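Local coordinates for heme-binding protein A / AI-2 binding protein A (Helicobacter pylori SS1, PDB 6OFQ) that binds peptides such as STSA in the periplasm and probably hands them to an ABC transporter for uptake, at residues F35-D40 / S54-G59; A289-S294 / T519-N524. One frame throughout, in Å; residues are numbered along the deposited sequence.

Interaction 1. Residues F35-D40 / S54-G59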
ATOM      1  N   PHE A  35      -3.763  18.830  -3.772  1.00  6.22           N
ATOM      2  CA  PHE A  35      -4.264  17.449  -3.789  1.00  5.98           C
ATOM      3  C   PHE A  35      -4.996  17.286  -2.462  1.00  5.62           C
ATOM      4  O   PHE A  35      -4.474  17.710  -1.430  1.00  7.21           O
ATOM      5  CB  PHE A  35      -3.053  16.535  -3.829  1.00  6.10           C
ATOM      6  CG  PHE A  35      -3.301  15.063  -3.748  1.00  5.61           C
ATOM      7  CD1 PHE A  35      -3.357  14.401  -2.543  1.00  5.89           C
ATOM      8  CD2 PHE A  35      -3.379  14.276  -4.869  1.00  5.90           C
ATOM      9  CE1 PHE A  35      -3.544  13.024  -2.489  1.00  6.14           C
ATOM     10  CE2 PHE A  35      -3.543  12.898  -4.837  1.00  6.63           C
ATOM     11  CZ  PHE A  35      -3.637  12.275  -3.615  1.00  6.97           C
ATOM     12  N   ALA A  36      -6.134  16.625  -2.488  1.00  5.36           N
ATOM     13  CA  ALA A  36      -6.839  16.359  -1.242  1.00  5.05           C
ATOM     14  C   ALA A  36      -7.169  14.875  -1.138  1.00  4.97           C
ATOM     15  O   ALA A  36      -7.465  14.166  -2.091  1.00  4.68           O
ATOM     16  CB  ALA A  36      -8.132  17.187  -1.181  1.00  6.01           C
ATOM     17  N   ARG A  37      -7.210  14.440   0.121  1.00  4.86           N
ATOM     18  CA  ARG A  37      -7.398  13.061   0.489  1.00  4.84           C
ATOM     19  C   ARG A  37      -8.014  12.969   1.860  1.00  4.64           C
ATOM     20  O   ARG A  37      -8.156  13.953   2.588  1.00  4.40           O
ATOM     21  CB  ARG A  37      -6.087  12.304   0.350  1.00  4.75           C
ATOM     22  CG  ARG A  37      -4.877  12.922   1.029  1.00  4.40           C
ATOM     23  CD  ARG A  37      -4.871  12.783   2.540  1.00  4.61           C
ATOM     24  NE  ARG A  37      -3.648  13.260   3.201  1.00  4.72           N
ATOM     25  CZ  ARG A  37      -2.456  12.673   3.214  1.00  4.55           C
ATOM     26  NH1 ARG A  37      -2.331  11.554   2.549  1.00  4.15           N
ATOM     27  NH2 ARG A  37      -1.422  13.232   3.766  1.00  5.14           N
ATOM     28  N   GLY A  38      -8.476  11.801   2.241  1.00  4.81           N
ATOM     29  CA  GLY A  38      -9.306  11.591   3.407  1.00  5.31           C
ATOM     30  C   GLY A  38      -8.660  11.459   4.743  1.00  6.10           C
ATOM     31  O   GLY A  38      -9.281  11.785   5.752  1.00  7.11           O
ATOM     32  N   ALA A  39      -7.418  10.996   4.836  1.00  6.26           N
ATOM     33  CA  ALA A  39      -6.693  10.760   6.102  1.00  6.55           C
ATOM     34  C   ALA A  39      -5.233  11.091   5.888  1.00  6.72           C
ATOM     35  O   ALA A  39      -4.629  10.770   4.862  1.00  5.34           O
ATOM     36  CB  ALA A  39      -6.870   9.335   6.534  1.00  7.41           C
ATOM     37  N   ASP A  40      -4.682  11.701   6.917  1.00  6.19           N
ATOM     38  CA  ASP A  40      -3.272  12.108   6.892  1.00  6.02           C
ATOM     39  C   ASP A  40      -2.332  10.897   6.908  1.00  6.05           C
ATOM     40  O   ASP A  40      -2.693   9.823   7.293  1.00  5.90           O
ATOM     41  CB  ASP A  40      -3.006  12.986   8.111  1.00  6.39           C
ATOM     42  CG  ASP A  40      -1.741  13.815   8.034  1.00  7.37           C
ATOM     43  OD1 ASP A  40      -1.125  13.945   6.954  1.00  7.49           O
ATOM     44  OD2 ASP A  40      -1.384  14.322   9.138  1.00  8.73           O
ATOM     45  N   SER A  54       0.168   7.648   3.938  1.00  3.80           N
ATOM     46  CA  SER A  54       1.526   8.034   4.303  1.00  3.92           C
ATOM     47  C   SER A  54       2.433   8.163   3.064  1.00  3.66           C
ATOM     48  O   SER A  54       3.260   9.080   2.986  1.00  5.15           O
ATOM     49  CB  SER A  54       2.170   7.061   5.258  1.00  3.89           C
ATOM     50  OG  SER A  54       1.460   6.947   6.510  1.00  4.23           O
ATOM     51  N   TYR A  55       2.279   7.217   2.136  1.00  3.57           N
ATOM     52  CA  TYR A  55       3.149   7.238   0.966  1.00  3.53           C
ATOM     53  C   TYR A  55       2.879   8.335  -0.018  1.00  3.77           C
ATOM     54  O   TYR A  55       3.754   8.552  -0.872  1.00  3.27           O
ATOM     55  CB  TYR A  55       3.190   5.844   0.297  1.00  3.67           C
ATOM     56  CG  TYR A  55       3.741   4.743   1.171  1.00  3.94           C
ATOM     57  CD1 TYR A  55       4.611   4.945   2.230  1.00  4.27           C
ATOM     58  CD2 TYR A  55       3.429   3.390   0.875  1.00  4.02           C
ATOM     59  CE1 TYR A  55       5.086   3.881   2.953  1.00  4.25           C
ATOM     60  CE2 TYR A  55       3.948   2.336   1.556  1.00  4.23           C
ATOM     61  CZ  TYR A  55       4.770   2.571   2.629  1.00  4.49           C
ATOM     62  OH  TYR A  55       5.351   1.505   3.305  1.00  5.01           O
ATOM     63  N   VAL A  56       1.716   8.996   0.089  1.00  3.92           N
ATOM     64  CA  VAL A  56       1.533  10.175  -0.744  1.00  4.69           C
ATOM     65  C   VAL A  56       2.696  11.153  -0.591  1.00  4.35           C
ATOM     66  O   VAL A  56       3.276  11.583  -1.603  1.00  5.04           O
ATOM     67  CB  VAL A  56       0.194  10.871  -0.411  1.00  5.21           C
ATOM     68  CG1 VAL A  56       0.093  12.178  -1.208  1.00  5.90           C
ATOM     69  CG2 VAL A  56      -1.005   9.969  -0.673  1.00  4.95           C
ATOM     70  N   ALA A  57       3.058  11.486   0.632  1.00  4.22           N
ATOM     71  CA  ALA A  57       4.205  12.375   0.821  1.00  4.34           C
ATOM     72  C   ALA A  57       5.567  11.706   0.597  1.00  4.36           C
ATOM     73  O   ALA A  57       6.383  12.210  -0.191  1.00  4.92           O
ATOM     74  CB  ALA A  57       4.188  13.040   2.191  1.00  5.17           C
ATOM     75  N   THR A  58       5.748  10.541   1.213  1.00  3.70           N
ATOM     76  CA  THR A  58       7.098   9.980   1.208  1.00  3.70           C
ATOM     77  C   THR A  58       7.545   9.533  -0.182  1.00  3.32           C
ATOM     78  O   THR A  58       8.714   9.626  -0.540  1.00  3.14           O
ATOM     79  CB  THR A  58       7.232   8.829   2.214  1.00  4.19           C
ATOM     80  OG1 THR A  58       6.402   7.745   1.781  1.00  5.38           O
ATOM     81  CG2 THR A  58       6.897   9.204   3.605  1.00  4.52           C
ATOM     82  N   GLY A  59       6.599   9.084  -1.012  1.00  3.06           N
ATOM     83  CA  GLY A  59       6.923   8.671  -2.369  1.00  3.54           C
ATOM     84  C   GLY A  59       7.454   9.777  -3.253  1.00  3.92           C
ATOM     85  O   GLY A  59       8.114   9.516  -4.269  1.00  4.52           O
TER
HETATM   86  O   HOH W   1       1.110  11.755   3.442  1.00  6.59           O

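Interaction 2. Residues A289-S294 / T519-N524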
ATOM      1  N   ALA A 289      -9.351   0.128 -14.186  1.00  5.76           N
ATOM      2  CA  ALA A 289      -9.749  -1.051 -13.444  1.00  6.35           C
ATOM      3  C   ALA A 289      -9.211  -1.203 -12.040  1.00  7.14           C
ATOM      4  O   ALA A 289      -9.859  -1.603 -11.048  1.00  8.76           O
ATOM      5  CB  ALA A 289      -9.307  -2.280 -14.218  1.00  7.30           C
ATOM      6  N   GLY A 290      -7.953  -0.819 -11.973  1.00  6.63           N
ATOM      7  CA  GLY A 290      -7.288  -0.682 -10.648  1.00  7.18           C
ATOM      8  C   GLY A 290      -6.439  -1.908 -10.296  1.00  6.41           C
ATOM      9  O   GLY A 290      -6.574  -3.005 -10.844  1.00  6.68           O
ATOM     10  N   LEU A 291      -5.568  -1.732  -9.318  1.00  5.64           N
ATOM     11  CA  LEU A 291      -4.711  -2.767  -8.705  1.00  5.07           C
ATOM     12  C   LEU A 291      -5.070  -2.944  -7.226  1.00  4.54           C
ATOM     13  O   LEU A 291      -4.228  -3.285  -6.391  1.00  4.15           O
ATOM     14  CB  LEU A 291      -3.226  -2.509  -8.853  1.00  5.64           C
ATOM     15  CG  LEU A 291      -2.751  -2.635 -10.295  1.00  6.46           C
ATOM     16  CD1 LEU A 291      -1.375  -2.047 -10.480  1.00  6.21           C
ATOM     17  CD2 LEU A 291      -2.524  -4.120 -10.553  1.00  8.28           C
ATOM     18  N   LEU A 292      -6.343  -2.739  -6.947  1.00  5.38           N
ATOM     19  CA  LEU A 292      -6.890  -2.672  -5.587  1.00  6.18           C
ATOM     20  C   LEU A 292      -7.746  -3.864  -5.241  1.00  6.07           C
ATOM     21  O   LEU A 292      -8.511  -4.368  -6.065  1.00  6.85           O
ATOM     22  CB  LEU A 292      -7.834  -1.448  -5.502  1.00  8.47           C
ATOM     23  CG  LEU A 292      -7.215  -0.090  -5.834  1.00 10.10           C
ATOM     24  CD1 LEU A 292      -8.197   0.962  -6.323  1.00 11.49           C
ATOM     25  CD2 LEU A 292      -6.579   0.391  -4.539  1.00 10.34           C
ATOM     26  N   ALA A 293      -7.723  -4.286  -3.980  1.00  5.48           N
ATOM     27  CA  ALA A 293      -8.654  -5.270  -3.465  1.00  5.60           C
ATOM     28  C   ALA A 293      -9.168  -4.784  -2.111  1.00  5.75           C
ATOM     29  O   ALA A 293      -8.430  -4.125  -1.367  1.00  6.49           O
ATOM     30  CB  ALA A 293      -8.038  -6.653  -3.324  1.00  5.97           C
ATOM     31  N   SER A 294     -10.441  -5.052  -1.821  1.00  4.82           N
ATOM     32  CA  SER A 294     -11.112  -4.677  -0.562  1.00  5.28           C
ATOM     33  C   SER A 294     -11.890  -5.885  -0.067  1.00  4.83           C
ATOM     34  O   SER A 294     -12.615  -6.512  -0.814  1.00  4.38           O
ATOM     35  CB  SER A 294     -12.068  -3.495  -0.867  1.00  6.66           C
ATOM     36  OG  SER A 294     -12.694  -3.080   0.334  1.00 12.62           O
ATOM     37  N   THR A 519      -3.129   4.420 -13.453  1.00  4.67           N
ATOM     38  CA  THR A 519      -2.551   3.118 -13.810  1.00  4.97           C
ATOM     39  C   THR A 519      -1.189   2.917 -13.164  1.00  4.84           C
ATOM     40  O   THR A 519      -0.493   3.854 -12.803  1.00  4.86           O
ATOM     41  CB  THR A 519      -2.439   2.992 -15.333  1.00  5.19           C
ATOM     42  OG1 THR A 519      -1.666   4.057 -15.892  1.00  6.16           O
ATOM     43  CG2 THR A 519      -3.875   2.981 -15.955  1.00  5.28           C
ATOM     44  N   GLY A 520      -0.816   1.648 -13.049  1.00  3.98           N
ATOM     45  CA  GLY A 520       0.496   1.249 -12.532  1.00  4.11           C
ATOM     46  C   GLY A 520       0.564   1.379 -11.034  1.00  3.75           C
ATOM     47  O   GLY A 520      -0.447   1.347 -10.344  1.00  4.16           O
ATOM     48  N   VAL A 521       1.767   1.395 -10.472  1.00  3.67           N
ATOM     49  CA  VAL A 521       1.967   1.465  -9.009  1.00  3.92           C
ATOM     50  C   VAL A 521       2.632   2.804  -8.654  1.00  4.07           C
ATOM     51  O   VAL A 521       3.219   3.522  -9.463  1.00  4.16           O
ATOM     52  CB  VAL A 521       2.777   0.232  -8.523  1.00  4.06           C
ATOM     53  CG1 VAL A 521       2.005  -1.072  -8.751  1.00  4.33           C
ATOM     54  CG2 VAL A 521       4.148   0.198  -9.175  1.00  4.11           C
ATOM     55  N   SER A 522       2.623   3.100  -7.377  1.00  3.91           N
ATOM     56  CA  SER A 522       3.093   4.372  -6.832  1.00  3.95           C
ATOM     57  C   SER A 522       2.498   5.546  -7.620  1.00  4.32           C
ATOM     58  O   SER A 522       3.194   6.384  -8.224  1.00  4.11           O
ATOM     59  CB  SER A 522       4.628   4.440  -6.749  1.00  4.26           C
ATOM     60  OG  SER A 522       5.005   5.608  -5.999  1.00  5.16           O
ATOM     61  N   VAL A 523       1.174   5.587  -7.646  1.00  4.22           N
ATOM     62  CA  VAL A 523       0.488   6.536  -8.508  1.00  4.22           C
ATOM     63  C   VAL A 523       0.497   7.993  -8.065  1.00  4.56           C
ATOM     64  O   VAL A 523       0.179   8.881  -8.837  1.00  4.58           O
ATOM     65  CB  VAL A 523      -0.981   6.093  -8.806  1.00  4.64           C
ATOM     66  CG1 VAL A 523      -1.016   4.675  -9.342  1.00  5.41           C
ATOM     67  CG2 VAL A 523      -1.829   6.198  -7.546  1.00  4.64           C
ATOM     68  N   ASN A 524       0.758   8.196  -6.772  1.00  3.95           N
ATOM     69  CA  ASN A 524       0.736   9.540  -6.181  1.00  4.24           C
ATOM     70  C   ASN A 524       2.058  10.231  -6.112  1.00  4.77           C
ATOM     71  O   ASN A 524       2.273  11.114  -5.284  1.00  4.72           O
ATOM     72  CB  ASN A 524       0.003   9.527  -4.843  1.00  4.69           C
ATOM     73  CG  ASN A 524      -1.456   9.135  -5.030  1.00  4.59           C
ATOM     74  OD1 ASN A 524      -2.145   9.653  -5.901  1.00  5.69           O
ATOM     75  ND2 ASN A 524      -1.912   8.143  -4.261  1.00  5.65           N
TER

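Interaction 1. Residues F35-D40 / S54-G59
The Phe-35 ring and the Arg-37 guanidinium both lie against Val-56, one on each of its methyl branches. CE1 of Phe-35 approaches CG1 of Val-56 obliquely at 3.9 Å, while NH1 of Arg-37 lies 3.8 Å from CG2 of Val-56, again at a slant to the plane. One face of the guanidinium has CA of Asp-40 3.6 Å above it, displaced toward the rim. At the edge, in plane, NH2 of Arg-37 donates to a water at 2.9 Å, and the same water accepts a weak bond of 3.4 Å from N of Ala-57 in the helix, linking the arginine to the helix backbone. NH2 also forms a salt bridge with OD1 of Asp-40 at 3.3 Å. The remaining nitrogens find their polar partners outside the two segments: NH1 forms a salt bridge with Glu-53, and NE bonds to OG1 of Thr-247. With all three nitrogens engaged, rotation of the group is restricted, and the two carboxylates probably offset its buried charge. Arg-37 gets there by a bend at chi2 (74°) followed by an extended chi3, which lays the guanidinium alongside Val-56, the two side chains running in opposite directions. Val-56, from the first half of helix 52-61, thus meets an aromatic and a cationic neighbour side by side. The contact packs that helix against strand 32-37, within a mixed sheet where 242-247 runs alongside; Val-245 of that neighbouring strand touches Phe-35, Arg-37 and Val-56 alike, and Phe-526 meets the Phe-35 ring with planes about 60° apart.

Interaction 2. Residues A289-S294 / T519-N524
Leu-291 makes this contact with Gly-520 and Val-521 through the tip of its side chain. The bond to CB sets out toward segment 519-524, and CB is still 5.0 Å from O of Gly-520. Chi1 of -68° places CG anti to the carbonyl carbon and beside the backbone N, bringing CG to 4.6 Å from the same Gly-520 O. The next step is extended, with chi2 at 166°, and it carries CD1 to the partner: CD1 sits 3.5 Å from O of Gly-520 and 3.9 Å from CG1 of Val-521. The other branch, CD2, turns off and stays 5.9 Å from Gly-520 O. One methyl therefore does all the close touching, a van der Waals contact with a carbonyl oxygen and, beside it on the same side of the methyl, an apolar contact with a valine methyl. The leucine and valine side chains meet at a slant, and the two segments bury 83 Å² in total. The backbones stay apart, the nearest pair of CA atoms, those of Leu-291 and Gly-520, being 7.6 Å from each other. Gly-520 lies in irregular chain with a positive phi (76°), and its carbonyl oxygen lies against the leucine methyl. Around the contact, Thr-342, Ile-343, Met-429 and Ala-430 also touch Leu-291. The leucine stands just ahead of strand 292-298, which runs antiparallel to both 423-429 and 497-510 in the larger mixed sheet. Backbone bonding of Val-521 to Thr-72 holds the 519-524 loop, between strands 513-514 and 530-531, and the leucine reaching it from the sheet of 292-298 is consistent with packing between the two lobes of a type II periplasmic binding protein.

How the interactions relate
Following the chain from the N terminus, strand 32-37 leads through a short, mostly loop connection into helix 52-61, and interaction 1 closes that local loop. Interaction 2 opens only much later: it joins the residues entering strand 292-298 to a loop close to the C terminus, spanning 224 residues that include many helices. The two are in series, neither nesting nor crossing. Their centres lie about 15 Å apart, yet they meet through Asn-524, whose OD1 is 3.7 Å from CE2 of Phe-35, while its ND2 packs near CG2 of Val-56. Segment 519-524 thus links the sheet and helix of interaction 1 with the mixed sheet containing 292-298.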